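Long-range contact in dTDP-4-dehydrorhamnose 3,5-epimerase (Bacillus anthracis str. Ames, PDB 3RYK), which catalyses epimerisation at C3 and C5 of the sugar ring of dTDP-4-dehydro-6-deoxyglucose, a step of dTDP-L-rhamnose biosynthesis: residues N90-T95 with V158-S163. Sequence-based numbering, arbitrary orientation.
Sequences NPKAQT and VDEYYS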
ATOM      1  N   ASN A  90      19.259  15.864  -4.797  1.00 32.52           N
ATOM      2  CA  ASN A  90      20.333  15.056  -4.210  1.00 32.91           C
ATOM      3  C   ASN A  90      21.062  15.897  -3.159  1.00 32.99           C
ATOM      4  O   ASN A  90      20.913  17.122  -3.135  1.00 34.07           O
ATOM      5  CB  ASN A  90      21.294  14.438  -5.248  1.00 32.88           C
ATOM      6  CG  ASN A  90      20.900  13.013  -5.666  1.00 33.93           C
ATOM      7  OD1 ASN A  90      20.819  12.106  -4.827  1.00 33.44           O
ATOM      8  ND2 ASN A  90      20.770  12.793  -6.959  1.00 35.66           N
ATOM      9  N   PRO A  91      21.832  15.244  -2.275  1.00 32.49           N
ATOM     10  CA  PRO A  91      22.092  13.793  -2.170  1.00 32.07           C
ATOM     11  C   PRO A  91      20.929  12.889  -1.731  1.00 31.85           C
ATOM     12  O   PRO A  91      21.158  11.699  -1.519  1.00 32.67           O
ATOM     13  CB  PRO A  91      23.208  13.726  -1.125  1.00 32.07           C
ATOM     14  CG  PRO A  91      23.024  14.939  -0.307  1.00 32.24           C
ATOM     15  CD  PRO A  91      22.546  16.001  -1.232  1.00 32.78           C
ATOM     16  N   LYS A  92      19.709  13.417  -1.611  1.00 31.88           N
ATOM     17  CA  LYS A  92      18.572  12.615  -1.188  1.00 31.34           C
ATOM     18  C   LYS A  92      17.505  12.414  -2.277  1.00 30.93           C
ATOM     19  O   LYS A  92      16.307  12.545  -2.010  1.00 30.79           O
ATOM     20  CB  LYS A  92      17.970  13.242   0.075  1.00 32.12           C
ATOM     21  CG  LYS A  92      19.014  13.412   1.182  1.00 33.15           C
ATOM     22  CD  LYS A  92      18.458  14.029   2.442  1.00 35.92           C
ATOM     23  CE  LYS A  92      19.581  14.271   3.448  1.00 36.82           C
ATOM     24  NZ  LYS A  92      19.133  14.908   4.724  1.00 37.61           N
ATOM     25  N   ALA A  93      17.940  12.076  -3.492  1.00 29.92           N
ATOM     26  CA  ALA A  93      17.008  11.848  -4.601  1.00 28.91           C
ATOM     27  C   ALA A  93      16.225  10.572  -4.306  1.00 28.53           C
ATOM     28  O   ALA A  93      16.769   9.626  -3.718  1.00 29.10           O
ATOM     29  CB  ALA A  93      17.736  11.737  -5.941  1.00 29.18           C
ATOM     30  N   GLN A  94      14.954  10.564  -4.701  1.00 27.40           N
ATOM     31  CA  GLN A  94      14.064   9.419  -4.482  1.00 26.67           C
ATOM     32  C   GLN A  94      13.503   8.743  -5.726  1.00 26.66           C
ATOM     33  O   GLN A  94      13.038   9.410  -6.655  1.00 27.67           O
ATOM     34  CB  GLN A  94      12.833   9.893  -3.711  1.00 26.09           C
ATOM     35  CG  GLN A  94      13.022  10.337  -2.265  1.00 27.29           C
ATOM     36  CD  GLN A  94      11.781  11.031  -1.732  1.00 27.18           C
ATOM     37  OE1 GLN A  94      11.224  11.906  -2.394  1.00 29.33           O
ATOM     38  NE2 GLN A  94      11.375  10.686  -0.519  1.00 27.92           N
ATOM     39  N   THR A  95      13.562   7.414  -5.734  1.00 26.12           N
ATOM     40  CA  THR A  95      12.988   6.619  -6.802  1.00 25.90           C
ATOM     41  C   THR A  95      11.601   6.452  -6.205  1.00 25.37           C
ATOM     42  O   THR A  95      11.482   6.222  -4.994  1.00 26.26           O
ATOM     43  CB  THR A  95      13.591   5.218  -6.895  1.00 26.21           C
ATOM     44  OG1 THR A  95      15.000   5.312  -7.092  1.00 27.72           O
ATOM     45  CG2 THR A  95      12.954   4.433  -8.035  1.00 25.92           C
ATOM     46  N   VAL A 158       9.008   5.067  -1.719  1.00 23.85           N
ATOM     47  CA  VAL A 158      10.208   5.847  -2.020  1.00 23.46           C
ATOM     48  C   VAL A 158      11.401   5.074  -1.455  1.00 23.42           C
ATOM     49  O   VAL A 158      11.292   4.472  -0.394  1.00 23.79           O
ATOM     50  CB  VAL A 158      10.155   7.297  -1.448  1.00 23.16           C
ATOM     51  CG1 VAL A 158       8.927   8.036  -1.982  1.00 24.63           C
ATOM     52  CG2 VAL A 158      10.178   7.295   0.070  1.00 24.20           C
ATOM     53  N   ASP A 159      12.540   5.097  -2.154  1.00 24.24           N
ATOM     54  CA  ASP A 159      13.744   4.364  -1.698  1.00 25.78           C
ATOM     55  C   ASP A 159      14.719   5.199  -0.871  1.00 26.26           C
ATOM     56  O   ASP A 159      15.823   4.727  -0.554  1.00 27.10           O
ATOM     57  CB  ASP A 159      14.505   3.698  -2.851  1.00 26.18           C
ATOM     58  CG  ASP A 159      15.120   4.694  -3.816  1.00 27.24           C
ATOM     59  OD1 ASP A 159      16.055   4.293  -4.549  1.00 31.02           O
ATOM     60  OD2 ASP A 159      14.702   5.868  -3.841  1.00 30.68           O
ATOM     61  N   GLU A 160      14.316   6.429  -0.551  1.00 27.70           N
ATOM     62  CA  GLU A 160      15.100   7.350   0.265  1.00 28.57           C
ATOM     63  C   GLU A 160      14.114   8.108   1.148  1.00 29.08           C
ATOM     64  O   GLU A 160      13.065   8.557   0.684  1.00 29.15           O
ATOM     65  CB  GLU A 160      15.940   8.296  -0.596  1.00 28.79           C
ATOM     66  CG  GLU A 160      16.794   9.359   0.150  1.00 30.68           C
ATOM     67  CD  GLU A 160      17.829   8.793   1.133  1.00 32.83           C
ATOM     68  OE1 GLU A 160      18.993   9.240   1.050  1.00 34.22           O
ATOM     69  OE2 GLU A 160      17.524   7.886   1.943  1.00 34.87           O
ATOM     70  N   TYR A 161      14.427   8.229   2.433  1.00 29.95           N
ATOM     71  CA  TYR A 161      13.538   8.930   3.344  1.00 30.85           C
ATOM     72  C   TYR A 161      13.303  10.382   2.981  1.00 31.80           C
ATOM     73  O   TYR A 161      14.125  11.016   2.307  1.00 31.68           O
ATOM     74  CB  TYR A 161      14.039   8.849   4.790  1.00 30.99           C
ATOM     75  CG  TYR A 161      14.024   7.451   5.319  1.00 30.62           C
ATOM     76  CD1 TYR A 161      12.825   6.868   5.711  1.00 30.20           C
ATOM     77  CD2 TYR A 161      15.190   6.719   5.448  1.00 30.60           C
ATOM     78  CE1 TYR A 161      12.784   5.593   6.189  1.00 30.17           C
ATOM     79  CE2 TYR A 161      15.164   5.437   5.944  1.00 30.47           C
ATOM     80  CZ  TYR A 161      13.949   4.876   6.309  1.00 30.51           C
ATOM     81  OH  TYR A 161      13.886   3.598   6.802  1.00 32.07           O
ATOM     82  N   TYR A 162      12.161  10.888   3.441  1.00 33.19           N
ATOM     83  CA  TYR A 162      11.769  12.263   3.205  1.00 34.13           C
ATOM     84  C   TYR A 162      12.707  13.224   3.936  1.00 34.70           C
ATOM     85  O   TYR A 162      13.201  12.922   5.027  1.00 35.66           O
ATOM     86  CB  TYR A 162      10.312  12.498   3.634  1.00 34.82           C
ATOM     87  CG  TYR A 162       9.881  13.933   3.470  1.00 36.94           C
ATOM     88  CD1 TYR A 162       9.561  14.440   2.218  1.00 39.19           C
ATOM     89  CD2 TYR A 162       9.776  14.781   4.570  1.00 38.84           C
ATOM     90  CE1 TYR A 162       9.167  15.762   2.055  1.00 40.38           C
ATOM     91  CE2 TYR A 162       9.380  16.101   4.420  1.00 40.00           C
ATOM     92  CZ  TYR A 162       9.074  16.588   3.159  1.00 40.67           C
ATOM     93  OH  TYR A 162       8.680  17.902   3.000  1.00 41.30           O
ATOM     94  N   SER A 163      12.955  14.364   3.301  1.00 34.97           N
ATOM     95  CA  SER A 163      13.815  15.411   3.833  1.00 35.16           C
ATOM     96  C   SER A 163      13.191  16.760   3.471  1.00 35.45           C
ATOM     97  O   SER A 163      13.325  17.234   2.338  1.00 35.94           O
ATOM     98  CB  SER A 163      15.234  15.288   3.258  1.00 34.98           C
ATOM     99  OG  SER A 163      16.079  16.344   3.707  1.00 35.58           O
TER
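Thr95 and Asp159 join the two loops through main chain and side chain at once. The backbones run antiparallel here, with the CA atoms of Gln94 and Glu160 5.3 Å apart, and Asp159 N donates to Thr95 O (3.2 Å); Val158 CA adds a C-H...O contact to that same carbonyl. The Asp159 carboxylate then folds back over Thr95. With chi1 at 66°, Asp159 CG sits between its backbone N and carbonyl carbon, which brings Asp159 OD2 to Thr95 N at 2.7 Å and Asp159 OD1 to Thr95 OG1 at 2.9 Å. Both donors approach from above the carboxylate plane, and gripping both oxygens should fix its rotation.

Gln94 reaches across with an extended chain: NE2 gives a nearly straight bond (169°) to Glu160 O, 3.0 Å away and lying in the amide plane, while the same nitrogen packs on Val158 CG2. Glu160 CB rests against Ala93 O (3.5 Å). Farther along, the stretched Lys92 chain lays CD beside Ser163, whose OG is hydrogen-bonded to His166.

The contact ties the loop between strands 82-88 and 96-100 to the one leaving strand 152-158 toward 167-169. Both loops cross between the two antiparallel sheets of the jelly-roll-like fold, since 82-88 pairs with 167-169 in one sheet and 96-100 with 152-158 in the other. Gln88, from strand 82-88, bonds to both Lys92 O and Ser163 N. Beyond it, Tyr162 lies near the bound pyrophosphate, and Tyr161 makes a cation-pi contact with Lys57 of the second subunit.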